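PDB 5HEA: putative glycosyltransferase (GalT1), which probably transfers sugar from a nucleotide-activated donor, the crystallised chain being the C-terminal glycosyltransferase family 2 part of a longer protein, here assembled as a hexamer. Local coordinates for the interface of chains A and B and the interface of chains A and C. Sequence-based numbering; all coordinates share one arbitrary frame. Chains: chain A/B/C, Putative glycosyltransferase (GalT1).

Contact 1: the interface of chains A and B. Residues chain A 285, 288-289, 292-294; chain B 200-201, 244, 248, 250.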
loop_
_atom_site.group_PDB
_atom_site.type_symbol
_atom_site.label_atom_id
_atom_site.label_comp_id
_atom_site.label_asym_id
_atom_site.label_seq_id
_atom_site.Cartn_x
_atom_site.Cartn_y
_atom_site.Cartn_z
ATOM N N LYS A 285 25.950 18.191 -10.120
ATOM C CA LYS A 285 27.196 17.945 -9.418
ATOM C C LYS A 285 28.368 17.863 -10.396
ATOM O O LYS A 285 29.420 18.464 -10.170
ATOM C CB LYS A 285 27.090 16.684 -8.533
ATOM C CG LYS A 285 26.269 16.925 -7.265
ATOM C CD LYS A 285 26.344 15.757 -6.271
ATOM C CE LYS A 285 25.026 14.998 -6.200
ATOM N NZ LYS A 285 24.970 14.005 -5.074
ATOM N N LEU A 288 29.145 21.326 -11.754
ATOM C CA LEU A 288 29.858 22.185 -10.808
ATOM C C LEU A 288 31.341 21.830 -10.776
ATOM O O LEU A 288 32.209 22.702 -10.786
ATOM C CB LEU A 288 29.271 22.055 -9.399
ATOM C CG LEU A 288 27.892 22.673 -9.176
ATOM C CD1 LEU A 288 27.379 22.380 -7.766
ATOM C CD2 LEU A 288 27.945 24.174 -9.428
ATOM N N ILE A 289 31.620 20.539 -10.727
ATOM C CA ILE A 289 32.989 20.064 -10.599
ATOM C C ILE A 289 33.827 20.425 -11.835
ATOM O O ILE A 289 34.957 20.913 -11.717
ATOM C CB ILE A 289 33.007 18.552 -10.351
ATOM C CG1 ILE A 289 32.488 18.252 -8.949
ATOM C CG2 ILE A 289 34.410 17.994 -10.521
ATOM C CD1 ILE A 289 32.257 16.784 -8.693
ATOM N N TYR A 292 32.846 24.780 -12.740
ATOM C CA TYR A 292 32.963 25.814 -11.717
ATOM C C TYR A 292 33.962 25.466 -10.620
ATOM O O TYR A 292 33.658 25.646 -9.446
ATOM C CB TYR A 292 31.593 26.098 -11.087
ATOM C CG TYR A 292 30.529 26.503 -12.082
ATOM C CD1 TYR A 292 29.821 25.544 -12.799
ATOM C CD2 TYR A 292 30.232 27.843 -12.307
ATOM C CE1 TYR A 292 28.849 25.908 -13.719
ATOM C CE2 TYR A 292 29.254 28.220 -13.221
ATOM C CZ TYR A 292 28.574 27.245 -13.928
ATOM O OH TYR A 292 27.597 27.598 -14.833
ATOM N N PRO A 293 35.168 24.984 -10.988
ATOM C CA PRO A 293 36.109 24.734 -9.892
ATOM C C PRO A 293 36.579 26.047 -9.258
ATOM O O PRO A 293 36.393 27.126 -9.834
ATOM C CB PRO A 293 37.279 24.043 -10.595
ATOM C CG PRO A 293 37.266 24.621 -11.966
ATOM C CD PRO A 293 35.814 24.837 -12.308
ATOM N N LYS A 294 37.168 25.941 -8.072
ATOM C CA LYS A 294 37.629 27.101 -7.328
ATOM C C LYS A 294 38.594 27.939 -8.161
ATOM O O LYS A 294 39.388 27.391 -8.928
ATOM C CB LYS A 294 38.317 26.646 -6.042
ATOM C CG LYS A 294 38.865 27.789 -5.207
ATOM C CD LYS A 294 39.712 27.291 -4.046
ATOM C CE LYS A 294 40.488 28.444 -3.426
ATOM N NZ LYS A 294 41.024 28.085 -2.091
ATOM N N LEU B 200 28.172 28.147 -5.284
ATOM C CA LEU B 200 29.271 27.583 -6.080
ATOM C C LEU B 200 29.193 27.993 -7.558
ATOM O O LEU B 200 30.183 27.910 -8.280
ATOM C CB LEU B 200 29.325 26.056 -5.932
ATOM C CG LEU B 200 29.675 25.521 -4.543
ATOM C CD1 LEU B 200 29.415 24.014 -4.457
ATOM C CD2 LEU B 200 31.135 25.849 -4.189
ATOM N N LYS B 201 28.022 28.448 -8.003
ATOM C CA LYS B 201 27.857 28.931 -9.372
ATOM C C LYS B 201 28.337 30.375 -9.502
ATOM O O LYS B 201 28.625 30.834 -10.604
ATOM C CB LYS B 201 26.388 28.855 -9.806
ATOM C CG LYS B 201 25.842 27.450 -10.043
ATOM C CD LYS B 201 26.266 26.918 -11.393
ATOM C CE LYS B 201 25.254 25.910 -11.931
ATOM N NZ LYS B 201 24.031 26.537 -12.509
ATOM N N LEU B 244 31.516 17.372 -2.714
ATOM C CA LEU B 244 31.521 18.345 -3.797
ATOM C C LEU B 244 32.634 19.362 -3.620
ATOM O O LEU B 244 33.394 19.613 -4.542
ATOM C CB LEU B 244 30.187 19.090 -3.861
ATOM C CG LEU B 244 29.196 18.656 -4.928
ATOM C CD1 LEU B 244 28.037 19.649 -4.910
ATOM C CD2 LEU B 244 29.852 18.598 -6.312
ATOM N N MET B 248 36.027 20.057 -5.896
ATOM C CA MET B 248 36.224 21.349 -6.540
ATOM C C MET B 248 37.418 22.109 -5.969
ATOM O O MET B 248 37.719 23.214 -6.401
ATOM C CB MET B 248 34.943 22.181 -6.409
ATOM C CG MET B 248 33.758 21.544 -7.120
ATOM S SD MET B 248 32.197 22.305 -6.639
ATOM C CE MET B 248 32.442 23.960 -7.258
ATOM N N TYR B 250 37.884 23.235 -2.759
ATOM C CA TYR B 250 37.661 24.177 -1.665
ATOM C C TYR B 250 38.109 23.599 -0.323
ATOM O O TYR B 250 38.181 22.379 -0.147
ATOM C CB TYR B 250 36.192 24.597 -1.579
ATOM C CG TYR B 250 35.747 25.499 -2.706
ATOM C CD1 TYR B 250 35.081 24.982 -3.816
ATOM C CD2 TYR B 250 35.997 26.868 -2.664
ATOM C CE1 TYR B 250 34.670 25.810 -4.853
ATOM C CE2 TYR B 250 35.587 27.709 -3.693
ATOM C CZ TYR B 250 34.926 27.174 -4.782
ATOM O OH TYR B 250 34.517 27.996 -5.801
HETATM O O HOH W 1 32.867 27.517 -7.637
HETATM O O HOH W 2 25.064 25.797 -15.249
#
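The phenol ring of A:Tyr292 has the lysine chain of B:Lys201 lying over one face, with CD displaced toward the rim and 3.4 Å from ring carbon CZ. A:Lys294 CB lies over one face of the B:Tyr250 ring, toward the rim, and the next carbon, CG, is 3.6 Å from CE2. At the edge of that second ring, in its plane, sit the B:Met248 methyl and a water. This is the helical-domain part of a two-fold interface in a family 2 glycosyltransferase: the end of helix 276-291 and the tail after it, from chain A, meet helices 195-201 and 231-247 of chain B. The chi2 bend (-79°) sets B:Lys201 CD over the ring of A:Tyr292, and the chi4 bend (78°) turns NZ toward the water that it shares with A:Tyr292 OH. The water at the edge of B:Tyr250 lies 2.5 Å from that phenol OH and joins it to the carbonyl oxygens of A:Tyr292 and B:Leu200. A:Lys294 N donates to B:Met248 O over 3.2 Å, nearly straight (168° at H) and in the carbonyl plane, tying the tail to the residue that follows helix 231-247 of chain B. Further along, B:Leu244 divides its branches: CD2 packs 3.7 Å from A:Ile289 CG1, whereas CD1 faces A:Leu288 CD1 at 4.0 Å. B:Met248 SD rests 4.0 Å from A:Leu288 CB.

Contact 2: the interface of chains A and B. Residues chain A 239, 242-244, 246-247, 252; chain B 239, 242-243, 246, 252, 256, 259.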
loop_
_atom_site.group_PDB
_atom_site.type_symbol
_atom_site.label_atom_id
_atom_site.label_comp_id
_atom_site.label_asym_id
_atom_site.label_seq_id
_atom_site.Cartn_x
_atom_site.Cartn_y
_atom_site.Cartn_z
ATOM N N GLU A 239 30.113 9.673 -1.665
ATOM C CA GLU A 239 30.043 10.930 -0.899
ATOM C C GLU A 239 30.270 10.706 0.593
ATOM O O GLU A 239 31.042 11.406 1.228
ATOM C CB GLU A 239 28.703 11.630 -1.150
ATOM C CG GLU A 239 28.643 12.227 -2.558
ATOM C CD GLU A 239 27.238 12.578 -3.021
ATOM O OE1 GLU A 239 26.267 12.241 -2.310
ATOM O OE2 GLU A 239 27.114 13.198 -4.107
ATOM N N ILE A 242 34.076 9.836 1.049
ATOM C CA ILE A 242 34.902 11.043 0.987
ATOM C C ILE A 242 34.779 11.852 2.271
ATOM O O ILE A 242 35.784 12.292 2.827
ATOM C CB ILE A 242 34.569 11.917 -0.248
ATOM C CG1 ILE A 242 35.090 11.224 -1.515
ATOM C CG2 ILE A 242 35.173 13.338 -0.095
ATOM C CD1 ILE A 242 34.438 11.713 -2.803
ATOM N N ALA A 243 33.551 12.032 2.762
ATOM C CA ALA A 243 33.353 12.825 3.976
ATOM C C ALA A 243 34.039 12.204 5.198
ATOM O O ALA A 243 34.581 12.912 6.047
ATOM C CB ALA A 243 31.850 13.034 4.253
ATOM N N LEU A 244 34.000 10.880 5.293
ATOM C CA LEU A 244 34.638 10.183 6.402
ATOM C C LEU A 244 36.151 10.299 6.328
ATOM O O LEU A 244 36.792 10.652 7.305
ATOM C CB LEU A 244 34.263 8.702 6.398
ATOM C CG LEU A 244 33.199 8.249 7.384
ATOM C CD1 LEU A 244 33.128 6.726 7.318
ATOM C CD2 LEU A 244 33.514 8.726 8.807
ATOM N N ALA A 246 37.935 12.449 4.777
ATOM C CA ALA A 246 38.359 13.839 4.941
ATOM C C ALA A 246 38.373 14.196 6.420
ATOM O O ALA A 246 39.297 14.841 6.904
ATOM C CB ALA A 246 37.447 14.781 4.170
ATOM N N SER A 247 37.341 13.751 7.132
ATOM C CA SER A 247 37.202 14.000 8.556
ATOM C C SER A 247 38.279 13.306 9.379
ATOM O O SER A 247 38.625 13.758 10.461
ATOM C CB SER A 247 35.821 13.542 9.016
ATOM O OG SER A 247 34.825 14.326 8.382
ATOM N N LEU A 252 42.523 12.352 -0.358
ATOM C CA LEU A 252 41.251 12.232 -1.088
ATOM C C LEU A 252 41.413 12.101 -2.599
ATOM O O LEU A 252 40.424 11.952 -3.319
ATOM C CB LEU A 252 40.356 13.450 -0.786
ATOM C CG LEU A 252 40.035 13.715 0.683
ATOM C CD1 LEU A 252 39.262 15.028 0.847
ATOM C CD2 LEU A 252 39.245 12.543 1.273
ATOM N N GLU B 239 27.519 15.178 3.934
ATOM C CA GLU B 239 28.435 14.286 3.201
ATOM C C GLU B 239 28.526 14.647 1.722
ATOM O O GLU B 239 29.605 14.746 1.159
ATOM C CB GLU B 239 28.009 12.825 3.383
ATOM C CG GLU B 239 28.308 12.330 4.800
ATOM C CD GLU B 239 27.571 11.057 5.179
ATOM O OE1 GLU B 239 26.709 10.602 4.395
ATOM O OE2 GLU B 239 27.864 10.509 6.272
ATOM N N ILE B 242 30.528 18.022 1.494
ATOM C CA ILE B 242 31.967 17.791 1.646
ATOM C C ILE B 242 32.555 17.183 0.380
ATOM O O ILE B 242 33.599 17.627 -0.096
ATOM C CB ILE B 242 32.291 16.914 2.880
ATOM C CG1 ILE B 242 32.060 17.732 4.158
ATOM C CG2 ILE B 242 33.746 16.381 2.809
ATOM C CD1 ILE B 242 31.884 16.886 5.414
ATOM N N ALA B 243 31.878 16.181 -0.186
ATOM C CA ALA B 243 32.399 15.527 -1.387
ATOM C C ALA B 243 32.498 16.487 -2.579
ATOM O O ALA B 243 33.439 16.419 -3.370
ATOM C CB ALA B 243 31.541 14.301 -1.757
ATOM N N ALA B 246 35.314 19.136 -1.893
ATOM C CA ALA B 246 36.624 18.494 -1.990
ATOM C C ALA B 246 36.991 18.302 -3.453
ATOM O O ALA B 246 38.124 18.544 -3.856
ATOM C CB ALA B 246 36.633 17.163 -1.254
ATOM N N LEU B 252 38.042 22.388 3.530
ATOM C CA LEU B 252 37.036 21.526 4.170
ATOM C C LEU B 252 36.952 21.691 5.684
ATOM O O LEU B 252 36.119 21.054 6.333
ATOM C CB LEU B 252 37.329 20.048 3.845
ATOM C CG LEU B 252 37.399 19.675 2.365
ATOM C CD1 LEU B 252 37.834 18.217 2.188
ATOM C CD2 LEU B 252 36.046 19.923 1.691
ATOM N N ILE B 256 33.946 19.946 7.945
ATOM C CA ILE B 256 34.301 18.810 8.788
ATOM C C ILE B 256 33.817 19.010 10.231
ATOM O O ILE B 256 33.159 18.130 10.802
ATOM C CB ILE B 256 35.820 18.518 8.728
ATOM C CG1 ILE B 256 36.204 18.029 7.336
ATOM C CG2 ILE B 256 36.195 17.457 9.719
ATOM C CD1 ILE B 256 37.689 17.877 7.124
ATOM N N TYR B 259 30.130 18.682 10.179
ATOM C CA TYR B 259 29.776 17.269 10.004
ATOM C C TYR B 259 29.898 16.481 11.310
ATOM O O TYR B 259 29.009 15.705 11.660
ATOM C CB TYR B 259 30.677 16.654 8.920
ATOM C CG TYR B 259 30.455 15.178 8.578
ATOM C CD1 TYR B 259 29.189 14.673 8.331
ATOM C CD2 TYR B 259 31.537 14.313 8.429
ATOM C CE1 TYR B 259 29.008 13.329 7.981
ATOM C CE2 TYR B 259 31.362 12.977 8.085
ATOM C CZ TYR B 259 30.100 12.498 7.853
ATOM O OH TYR B 259 29.939 11.173 7.510
#
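Two copies of helix 231-247 cross at the two-fold axis of a chain pair in the deposited hexamer, a helix-helix contact in the C-terminal helical part of a family 2 glycosyltransferase. Its first shell is apolar, and no nitrogen or oxygen of one chain comes within bonding reach of the other. Small residues allow the close approach: A:Ala243 CB sits 3.7 Å from the aliphatic B:Glu239 CG, and the reciprocal pair repeats this. Ile242 sends CG2, which is anti to its own backbone N, against the partner helix, with A:Ile242 CG2 3.8 Å from B:Ala243 CA. The Leu252 side chains meet tip to tip, CD1 of A:Leu252 lying 3.7 Å from CD1 of B:Leu252, and each CD1 also touches the opposite Ala246 methyl. Helix 253-272 of chain B closes one flank, where B:Ile256 CD1 reaches to 3.4 Å from the backbone A:Ala246 O. B:Tyr259 presents its ring edge to A:Ser247, whose OG lies in the ring plane 3.3 Å from CD2. One shell out, bonds within each chain fix these groups. A:Ser247 OG donates back to A:Ala243 O (2.7 Å), in the carbonyl plane, so the hydroxyl is satisfied by its own helix. B:Tyr259, with CG anti to the backbone N (chi1 -179°), donates through OH to the anti lone pair of B:Glu239 OE2 at 2.5 Å. The OE1 atoms of A:Glu239 and B:Glu239 are 6.9 Å apart, not in contact, though like charges this near could still repel.

Contact 3: the interface of chains A and C. Residues chain A 41, 43-44, 49-50, 53, 66-68; chain C 271-274, 276, 279.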
loop_
_atom_site.group_PDB
_atom_site.type_symbol
_atom_site.label_atom_id
_atom_site.label_comp_id
_atom_site.label_asym_id
_atom_site.label_seq_id
_atom_site.Cartn_x
_atom_site.Cartn_y
_atom_site.Cartn_z
ATOM N N ASN A 41 20.344 -18.962 4.483
ATOM C CA ASN A 41 19.335 -19.080 3.445
ATOM C C ASN A 41 18.318 -17.958 3.612
ATOM O O ASN A 41 17.535 -17.947 4.567
ATOM C CB ASN A 41 18.634 -20.443 3.488
ATOM C CG ASN A 41 17.399 -20.463 2.641
ATOM O OD1 ASN A 41 17.385 -19.895 1.560
ATOM N ND2 ASN A 41 16.336 -21.087 3.139
ATOM N N GLY A 43 15.457 -17.090 2.467
ATOM C CA GLY A 43 14.142 -17.376 1.919
ATOM C C GLY A 43 14.165 -17.840 0.466
ATOM O O GLY A 43 13.265 -17.505 -0.296
ATOM N N SER A 44 15.189 -18.599 0.077
ATOM C CA SER A 44 15.255 -19.141 -1.283
ATOM C C SER A 44 13.989 -19.880 -1.669
ATOM O O SER A 44 13.343 -20.517 -0.833
ATOM C CB SER A 44 16.424 -20.109 -1.445
ATOM O OG SER A 44 17.656 -19.461 -1.220
ATOM N N SER A 49 17.603 -24.232 -0.335
ATOM C CA SER A 49 17.382 -24.549 1.079
ATOM C C SER A 49 17.606 -26.032 1.364
ATOM O O SER A 49 18.167 -26.401 2.391
ATOM C CB SER A 49 15.961 -24.164 1.498
ATOM O OG SER A 49 15.014 -25.012 0.870
ATOM N N ILE A 50 17.169 -26.881 0.439
ATOM C CA ILE A 50 17.291 -28.327 0.592
ATOM C C ILE A 50 18.745 -28.752 0.395
ATOM O O ILE A 50 19.244 -29.641 1.085
ATOM C CB ILE A 50 16.331 -29.071 -0.388
ATOM C CG1 ILE A 50 15.009 -29.424 0.305
ATOM C CG2 ILE A 50 16.945 -30.354 -0.916
ATOM C CD1 ILE A 50 14.352 -28.294 1.036
ATOM N N GLU A 53 20.483 -28.004 3.684
ATOM C CA GLU A 53 20.168 -29.026 4.687
ATOM C C GLU A 53 20.967 -30.304 4.481
ATOM O O GLU A 53 21.469 -30.890 5.438
ATOM C CB GLU A 53 18.669 -29.341 4.691
ATOM C CG GLU A 53 17.805 -28.240 5.284
ATOM C CD GLU A 53 18.033 -28.059 6.779
ATOM O OE1 GLU A 53 18.558 -28.991 7.421
ATOM O OE2 GLU A 53 17.694 -26.981 7.315
ATOM N N HIS A 66 17.988 -20.283 8.396
ATOM C CA HIS A 66 16.934 -19.954 7.456
ATOM C C HIS A 66 16.269 -18.669 7.932
ATOM O O HIS A 66 15.948 -18.539 9.102
ATOM C CB HIS A 66 15.895 -21.072 7.432
ATOM C CG HIS A 66 16.430 -22.391 6.975
ATOM N ND1 HIS A 66 16.946 -22.587 5.711
ATOM C CD2 HIS A 66 16.497 -23.592 7.597
ATOM C CE1 HIS A 66 17.323 -23.846 5.581
ATOM N NE2 HIS A 66 17.056 -24.479 6.710
ATOM N N GLN A 67 16.064 -17.711 7.043
ATOM C CA GLN A 67 15.334 -16.518 7.442
ATOM C C GLN A 67 14.406 -16.087 6.337
ATOM O O GLN A 67 14.654 -16.385 5.166
ATOM C CB GLN A 67 16.287 -15.375 7.775
ATOM C CG GLN A 67 17.027 -14.823 6.566
ATOM C CD GLN A 67 17.970 -13.695 6.943
ATOM O OE1 GLN A 67 18.451 -13.632 8.069
ATOM N NE2 GLN A 67 18.231 -12.795 6.001
ATOM N N THR A 68 13.345 -15.375 6.707
ATOM C CA THR A 68 12.459 -14.749 5.730
ATOM C C THR A 68 13.288 -13.813 4.866
ATOM O O THR A 68 14.186 -13.139 5.372
ATOM C CB THR A 68 11.332 -13.941 6.428
ATOM O OG1 THR A 68 10.562 -14.816 7.264
ATOM C CG2 THR A 68 10.418 -13.280 5.405
ATOM N N LEU C 271 9.599 -24.905 3.489
ATOM C CA LEU C 271 11.005 -24.562 3.370
ATOM C C LEU C 271 11.363 -24.324 1.904
ATOM O O LEU C 271 12.056 -23.363 1.582
ATOM C CB LEU C 271 11.898 -25.644 3.976
ATOM C CG LEU C 271 13.401 -25.341 3.958
ATOM C CD1 LEU C 271 13.694 -24.020 4.654
ATOM C CD2 LEU C 271 14.185 -26.466 4.613
ATOM N N ARG C 272 10.867 -25.188 1.019
ATOM C CA ARG C 272 11.143 -25.050 -0.406
ATOM C C ARG C 272 10.569 -23.766 -0.965
ATOM O O ARG C 272 11.104 -23.207 -1.923
ATOM C CB ARG C 272 10.571 -26.231 -1.187
ATOM C CG ARG C 272 11.282 -27.551 -0.922
ATOM C CD ARG C 272 10.673 -28.686 -1.758
ATOM N NE ARG C 272 11.383 -29.947 -1.535
ATOM C CZ ARG C 272 12.450 -30.327 -2.229
ATOM N NH1 ARG C 272 12.924 -29.543 -3.188
ATOM N NH2 ARG C 272 13.044 -31.485 -1.966
ATOM N N ASN C 273 9.478 -23.290 -0.368
ATOM C CA ASN C 273 8.832 -22.072 -0.854
ATOM C C ASN C 273 9.328 -20.800 -0.196
ATOM O O ASN C 273 8.820 -19.730 -0.505
ATOM C CB ASN C 273 7.320 -22.128 -0.638
ATOM C CG ASN C 273 6.678 -23.289 -1.337
ATOM O OD1 ASN C 273 7.113 -23.702 -2.413
ATOM N ND2 ASN C 273 5.628 -23.833 -0.729
ATOM N N GLY C 274 10.284 -20.909 0.725
ATOM C CA GLY C 274 10.789 -19.731 1.431
ATOM C C GLY C 274 9.829 -19.193 2.482
ATOM O O GLY C 274 9.941 -18.042 2.932
ATOM N N ILE C 276 9.458 -19.267 5.747
ATOM C CA ILE C 276 10.331 -19.715 6.818
ATOM C C ILE C 276 9.652 -19.871 8.189
ATOM O O ILE C 276 9.891 -20.856 8.877
ATOM C CB ILE C 276 11.591 -18.834 6.915
ATOM C CG1 ILE C 276 12.327 -18.851 5.574
ATOM C CG2 ILE C 276 12.513 -19.355 8.011
ATOM C CD1 ILE C 276 12.728 -20.264 5.106
ATOM N N TYR C 279 7.631 -22.895 8.089
ATOM C CA TYR C 279 8.509 -24.056 8.152
ATOM C C TYR C 279 8.911 -24.394 9.596
ATOM O O TYR C 279 8.836 -25.550 10.026
ATOM C CB TYR C 279 9.735 -23.846 7.248
ATOM C CG TYR C 279 11.032 -24.369 7.817
ATOM C CD1 TYR C 279 11.896 -23.526 8.501
ATOM C CD2 TYR C 279 11.399 -25.703 7.663
ATOM C CE1 TYR C 279 13.087 -23.992 9.026
ATOM C CE2 TYR C 279 12.594 -26.177 8.189
ATOM C CZ TYR C 279 13.425 -25.313 8.864
ATOM O OH TYR C 279 14.613 -25.766 9.390
HETATM O O HOH W 3 13.803 -21.174 1.733
HETATM O O HOH W 4 8.621 -16.295 5.551
#
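A:His66, at the end of strand 62-66 in the glycosyltransferase domain, carries much of this contact with the end of helix 253-272, the start of helix 276-291 and the turn joining them in chain C. Its CB packs 3.8 Å from C:Ile276 CG2. Beyond CG, the ring is fixed by bonds at both nitrogens. ND1 accepts from A:Asn41 ND2 at 3.0 Å, the donor tilted 21° out of the imidazole plane. On the other side NE2 donates to the anti lone pair of A:Glu53 OE2 over 2.7 Å, almost straight (172° at H); the carboxylate would favour a proton on NE2. With rotation so restrained, one ring face receives C:Leu271 CD1, centred over it and 3.7 Å from CE1. CD2 points toward C:Tyr279, whose ring is turned 80° from the imidazole in an edge-to-face arrangement. The same C:Leu271 methyl also lies over one face of C:Tyr279, so it sits in the corner formed by the two rings. In the second shell, A:Asn41 OD1 accepts from both N and OG of A:Ser44, which orients the amide; these two residues belong to the NDGS motif typical of family 2 enzymes. At the outer flank A:Ile50 CG1 lies over the centre of the C:Arg272 guanidinium, 3.7 Å from CZ. Polar links across the contact run largely through water: one water is held by A:Asn41 ND2 and A:Ser44 O, and lies 2.8 Å from C:Leu271 O.

Contact 1 and contact 2 lie about 14 Å apart between the centres of their C-alpha atoms and belong to one two-fold interface, sharing helix 231-247. Contact 3 is remote, about 50 Å from contact 1 and 42 Å from contact 2, and joins the glycosyltransferase domain of one chain to the helical part of another. Helix 253-272 serves contacts 2 and 3, and helix 276-291 serves contacts 1 and 3, so each chain's helical part faces two neighbours. A paired contact and a head-to-tail one could together build the deposited six-chain assembly.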